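Local coordinates for alpha-galactosidase (Thermus thermophilus, PDB 6LCJ), which probably hydrolyses terminal alpha-galactosyl residues from galactosides and assembles as a hexamer, at residues 75-78 with 82-85; 291-294 with 300-303. All blocks are in the same frame, centred on the assembly; numbering follows the deposited sequence.

Contact 1 of 2, residues 75-78 with 82-85; sequences PQAD and LLEA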
ATOM      1  N   PRO E  75       1.047   9.096  25.307  1.00 30.91           N
ATOM      2  CA  PRO E  75       0.730  10.319  26.077  1.00 29.68           C
ATOM      3  C   PRO E  75       1.238  10.293  27.517  1.00 29.87           C
ATOM      4  O   PRO E  75       1.443  11.364  28.105  1.00 31.25           O
ATOM      5  CB  PRO E  75      -0.804  10.392  26.018  1.00 28.72           C
ATOM      6  CG  PRO E  75      -1.177   9.600  24.786  1.00 29.40           C
ATOM      7  CD  PRO E  75      -0.163   8.481  24.725  1.00 25.02           C
ATOM      8  N   GLN E  76       1.466   9.119  28.104  1.00 25.60           N
ATOM      9  CA  GLN E  76       1.982   9.039  29.465  1.00 31.47           C
ATOM     10  C   GLN E  76       3.479   8.745  29.516  1.00 31.50           C
ATOM     11  O   GLN E  76       4.020   8.568  30.610  1.00 29.60           O
ATOM     12  CB  GLN E  76       1.215   7.983  30.272  1.00 29.08           C
ATOM     13  CG  GLN E  76       1.728   6.568  30.120  1.00 28.64           C
ATOM     14  CD  GLN E  76       0.593   5.558  30.132  1.00 39.42           C
ATOM     15  OE1 GLN E  76      -0.488   5.848  29.633  1.00 36.36           O
ATOM     16  NE2 GLN E  76       0.833   4.369  30.695  1.00 39.47           N
ATOM     17  N   ALA E  77       4.153   8.697  28.364  1.00 27.93           N
ATOM     18  CA  ALA E  77       5.584   8.449  28.271  1.00 27.52           C
ATOM     19  C   ALA E  77       6.393   9.730  28.079  1.00 32.72           C
ATOM     20  O   ALA E  77       7.466   9.880  28.676  1.00 27.36           O
ATOM     21  CB  ALA E  77       5.881   7.478  27.120  1.00 20.74           C
ATOM     22  N   ASP E  78       5.896  10.670  27.279  1.00 32.21           N
ATOM     23  CA  ASP E  78       6.668  11.860  26.949  1.00 30.18           C
ATOM     24  C   ASP E  78       5.725  12.876  26.311  1.00 31.82           C
ATOM     25  O   ASP E  78       4.529  12.626  26.137  1.00 31.55           O
ATOM     26  CB  ASP E  78       7.837  11.495  26.020  1.00 25.83           C
ATOM     27  CG  ASP E  78       9.073  12.372  26.223  1.00 30.33           C
ATOM     28  OD1 ASP E  78       8.929  13.581  26.525  1.00 27.25           O
ATOM     29  OD2 ASP E  78      10.201  11.848  26.047  1.00 29.16           O
ATOM     30  N   LEU E  82       7.587  14.858  20.757  1.00 35.85           N
ATOM     31  CA  LEU E  82       8.909  14.243  20.838  1.00 32.63           C
ATOM     32  C   LEU E  82       8.908  12.779  20.419  1.00 35.98           C
ATOM     33  O   LEU E  82       9.958  12.250  20.051  1.00 35.57           O
ATOM     34  CB  LEU E  82       9.441  14.338  22.273  1.00 36.31           C
ATOM     35  CG  LEU E  82      10.324  15.504  22.722  1.00 35.58           C
ATOM     36  CD1 LEU E  82       9.781  16.825  22.226  1.00 29.64           C
ATOM     37  CD2 LEU E  82      10.401  15.490  24.236  1.00 29.81           C
ATOM     38  N   LEU E  83       7.762  12.106  20.492  1.00 39.18           N
ATOM     39  CA  LEU E  83       7.678  10.680  20.230  1.00 38.15           C
ATOM     40  C   LEU E  83       7.164  10.355  18.832  1.00 44.50           C
ATOM     41  O   LEU E  83       7.294   9.211  18.397  1.00 44.67           O
ATOM     42  CB  LEU E  83       6.775  10.005  21.274  1.00 30.03           C
ATOM     43  CG  LEU E  83       7.273  10.001  22.717  1.00 27.45           C
ATOM     44  CD1 LEU E  83       6.330   9.216  23.596  1.00 28.35           C
ATOM     45  CD2 LEU E  83       8.688   9.449  22.811  1.00 22.60           C
ATOM     46  N   GLU E  84       6.569  11.317  18.127  1.00 45.90           N
ATOM     47  CA  GLU E  84       6.124  11.096  16.759  1.00 44.71           C
ATOM     48  C   GLU E  84       7.136  11.571  15.725  1.00 42.71           C
ATOM     49  O   GLU E  84       6.915  11.360  14.531  1.00 56.79           O
ATOM     50  CB  GLU E  84       4.773  11.797  16.490  1.00 40.72           C
ATOM     51  CG  GLU E  84       3.670  11.557  17.528  1.00 48.58           C
ATOM     52  CD  GLU E  84       3.012  10.178  17.435  1.00 56.45           C
ATOM     53  OE1 GLU E  84       2.890   9.646  16.302  1.00 57.09           O
ATOM     54  OE2 GLU E  84       2.624   9.627  18.494  1.00 50.57           O
ATOM     55  N   ALA E  85       8.229  12.202  16.143  1.00 46.68           N
ATOM     56  CA  ALA E  85       9.133  12.880  15.221  1.00 47.59           C
ATOM     57  C   ALA E  85      10.290  11.976  14.813  1.00 48.77           C
ATOM     58  O   ALA E  85      10.763  11.150  15.602  1.00 44.02           O
ATOM     59  CB  ALA E  85       9.674  14.164  15.853  1.00 46.07           C
TER

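Contact 2 of 2, residues 291-294 with 300-303; sequences RKAL and YLKL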
ATOM      1  N   ARG E 291      -7.314  21.414  49.215  1.00 37.41           N
ATOM      2  CA  ARG E 291      -7.949  21.937  50.424  1.00 36.13           C
ATOM      3  C   ARG E 291      -8.627  20.828  51.237  1.00 34.97           C
ATOM      4  O   ARG E 291      -8.487  20.775  52.465  1.00 35.36           O
ATOM      5  CB  ARG E 291      -8.942  23.042  50.050  1.00 37.92           C
ATOM      6  CG  ARG E 291      -8.253  24.264  49.446  1.00 40.87           C
ATOM      7  CD  ARG E 291      -9.223  25.415  49.144  1.00 46.28           C
ATOM      8  NE  ARG E 291      -8.564  26.617  48.602  1.00 48.46           N
ATOM      9  CZ  ARG E 291      -7.538  27.273  49.173  1.00 46.74           C
ATOM     10  NH1 ARG E 291      -7.007  26.854  50.319  1.00 43.59           N
ATOM     11  NH2 ARG E 291      -7.024  28.356  48.590  1.00 38.36           N
ATOM     12  N   LYS E 292      -9.343  19.916  50.580  1.00 28.75           N
ATOM     13  CA  LYS E 292      -9.950  18.821  51.334  1.00 33.44           C
ATOM     14  C   LYS E 292      -8.893  17.955  52.034  1.00 40.96           C
ATOM     15  O   LYS E 292      -9.099  17.515  53.173  1.00 43.80           O
ATOM     16  CB  LYS E 292     -10.820  17.966  50.423  1.00 23.60           C
ATOM     17  CG  LYS E 292     -11.171  16.637  51.012  1.00 31.03           C
ATOM     18  CD  LYS E 292     -12.302  15.972  50.255  1.00 33.08           C
ATOM     19  CE  LYS E 292     -11.975  15.877  48.781  1.00 35.17           C
ATOM     20  NZ  LYS E 292     -12.651  14.730  48.138  1.00 39.12           N
ATOM     21  N   ALA E 293      -7.754  17.698  51.375  1.00 37.61           N
ATOM     22  CA  ALA E 293      -6.742  16.834  51.981  1.00 36.27           C
ATOM     23  C   ALA E 293      -6.094  17.499  53.192  1.00 35.41           C
ATOM     24  O   ALA E 293      -5.842  16.836  54.205  1.00 35.38           O
ATOM     25  CB  ALA E 293      -5.682  16.441  50.950  1.00 31.71           C
ATOM     26  N   LEU E 294      -5.818  18.805  53.108  1.00 35.13           N
ATOM     27  CA  LEU E 294      -5.278  19.525  54.260  1.00 33.60           C
ATOM     28  C   LEU E 294      -6.246  19.483  55.426  1.00 37.12           C
ATOM     29  O   LEU E 294      -5.843  19.245  56.571  1.00 43.38           O
ATOM     30  CB  LEU E 294      -4.972  20.975  53.909  1.00 26.82           C
ATOM     31  CG  LEU E 294      -3.929  21.329  52.864  1.00 33.41           C
ATOM     32  CD1 LEU E 294      -3.439  22.731  53.105  1.00 32.46           C
ATOM     33  CD2 LEU E 294      -2.774  20.350  52.879  1.00 34.67           C
ATOM     34  N   TYR E 300       1.465  16.435  53.425  1.00 29.84           N
ATOM     35  CA  TYR E 300       2.406  15.985  52.407  1.00 31.09           C
ATOM     36  C   TYR E 300       1.569  15.342  51.309  1.00 27.94           C
ATOM     37  O   TYR E 300       0.823  14.396  51.573  1.00 33.29           O
ATOM     38  CB  TYR E 300       3.431  15.006  53.008  1.00 28.81           C
ATOM     39  CG  TYR E 300       4.477  14.438  52.061  1.00 26.72           C
ATOM     40  CD1 TYR E 300       4.139  13.502  51.089  1.00 29.32           C
ATOM     41  CD2 TYR E 300       5.814  14.813  52.167  1.00 33.16           C
ATOM     42  CE1 TYR E 300       5.095  12.975  50.237  1.00 29.52           C
ATOM     43  CE2 TYR E 300       6.786  14.288  51.322  1.00 30.24           C
ATOM     44  CZ  TYR E 300       6.417  13.368  50.364  1.00 31.57           C
ATOM     45  OH  TYR E 300       7.365  12.856  49.518  1.00 36.13           O
ATOM     46  N   LEU E 301       1.638  15.885  50.097  1.00 27.14           N
ATOM     47  CA  LEU E 301       0.771  15.441  49.010  1.00 31.07           C
ATOM     48  C   LEU E 301       1.602  15.003  47.815  1.00 28.89           C
ATOM     49  O   LEU E 301       2.508  15.724  47.384  1.00 27.29           O
ATOM     50  CB  LEU E 301      -0.196  16.543  48.590  1.00 32.26           C
ATOM     51  CG  LEU E 301      -1.104  17.060  49.704  1.00 34.81           C
ATOM     52  CD1 LEU E 301      -1.979  18.214  49.185  1.00 28.38           C
ATOM     53  CD2 LEU E 301      -1.944  15.908  50.255  1.00 30.77           C
ATOM     54  N   LYS E 302       1.303  13.821  47.298  1.00 27.86           N
ATOM     55  CA  LYS E 302       1.939  13.315  46.088  1.00 28.19           C
ATOM     56  C   LYS E 302       0.949  13.502  44.947  1.00 26.62           C
ATOM     57  O   LYS E 302      -0.060  12.792  44.854  1.00 27.93           O
ATOM     58  CB  LYS E 302       2.361  11.856  46.247  1.00 29.14           C
ATOM     59  CG  LYS E 302       3.109  11.271  45.051  1.00 31.04           C
ATOM     60  CD  LYS E 302       3.603   9.853  45.360  1.00 37.72           C
ATOM     61  CE  LYS E 302       4.087   9.102  44.114  1.00 41.24           C
ATOM     62  NZ  LYS E 302       4.536   7.696  44.431  1.00 41.33           N
ATOM     63  N   LEU E 303       1.223  14.484  44.108  1.00 28.08           N
ATOM     64  CA  LEU E 303       0.362  14.822  42.990  1.00 26.23           C
ATOM     65  C   LEU E 303       0.954  14.153  41.765  1.00 26.45           C
ATOM     66  O   LEU E 303       2.091  14.443  41.383  1.00 28.03           O
ATOM     67  CB  LEU E 303       0.272  16.341  42.824  1.00 25.88           C
ATOM     68  CG  LEU E 303      -0.170  17.051  44.108  1.00 26.11           C
ATOM     69  CD1 LEU E 303      -0.270  18.573  43.915  1.00 24.47           C
ATOM     70  CD2 LEU E 303      -1.504  16.470  44.594  1.00 25.19           C
TER

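Contact 1 of 2, residues 75-78 with 82-85
Ala-77 turns its methyl group toward the helical turn that follows it and meets the far end of Leu-83, with CB 4.0 Å from Leu-83 CD1. One residue on, Asp-78 gives the larger share of this segment's side of the contact, in an extended backbone conformation, and its CA comes to 6.9 Å from the CA of Leu-83. The methylene of Asp-78 rests against the forked end of this leucine: CB is 3.7 Å from Leu-83 CG and equally far from Leu-83 CD1, with CD2 only slightly more distant. Leu-83 reaches this spot because its CD1 lies anti to CA (chi2 -176°), which directs that methyl toward Ala-77 CB, with Asp-78 CB beside it. Shortening Leu-83 to an alanine would remove the branched end, and is likely to leave a gap beside the CB atoms of Ala-77 and Asp-78. The contact lies in the connection between strand 56-59 of the N-terminal beta-sandwich and the short helix 80-84, where the chain folds back on itself and sets this helix beside strand 44-48. Beyond CB, Asp-78 becomes polar. Its carboxylate obliquely meets the side chain of Leu-82, and OD1 approaches Leu-82 CD2 to 3.3 Å, a close van der Waals contact. Both oxygens have polar partners as well, OD2 in a salt bridge with Arg-47 and OD1 in a hydrogen bond from Trp-50 N, which together probably fix the rotation of the buried carboxylate. Leu-82 and Leu-83 also touch Arg-47, on strand 44-48.

Contact 2 of 2, residues 291-294 with 300-303
Leu-301 projects from its strand toward the helix and divides its two methyl groups between Ala-293 and Leu-294. CD2 meets the methyl of Ala-293, CB to CD2 being 3.8 Å, while CD1 lies 4.3 Å from Leu-294 CD2 in a looser contact. The torsions of Leu-301 account for this reach: chi1 of -58°, with CG anti to the carbonyl carbon, directs the fork at the helix, and chi2 of 177° sets CD1 anti to CA, on the Leu-294 side, with CD2 the methyl nearer Ala-293. Leu-294 starts from a comparable first torsion, but its chi2 of -157° departs from the staggered value, and its CD2 is the atom that comes nearest to Leu-301. Ala-293, whose CA is 8.2 Å from that of Leu-301, the closest CA pair across the contact, offers a single methyl. This is helix-on-strand packing in a TIM barrel: helix 280-296 lies on the outside, and after a tight connection strand 298-303 enters the parallel sheet between strands 229-234 and 335-338. Phe-234 and Leu-336 from these two neighbours flank Leu-301 within the apolar layer. The residues before and after Leu-301 serve the opposite side of the strand, where the ring of Tyr-300 lies nearly parallel to that of Tyr-335 and the fully extended Lys-302 makes a salt bridge with Asp-196.

In the fold
Contacts 1 and 2 follow one another along the chain and do not touch; their centres are 29 Å apart and their nearest atoms about 12 Å. Contact 1 belongs to the chain leaving the N-terminal sandwich, whereas contact 2 is part of the barrel wall. The two regions converge around the end of strand 298-303: Gln-76 packs on Tyr-307, in the loop following that strand, and its OE1 is hydrogen-bonded to Phe-266 N. As in other GH36 enzymes, the active site is expected at the C-terminal ends of the barrel strands, so residues 75-78 probably lie near its border, while the leucine packing of contact 2 is on the barrel's outer side.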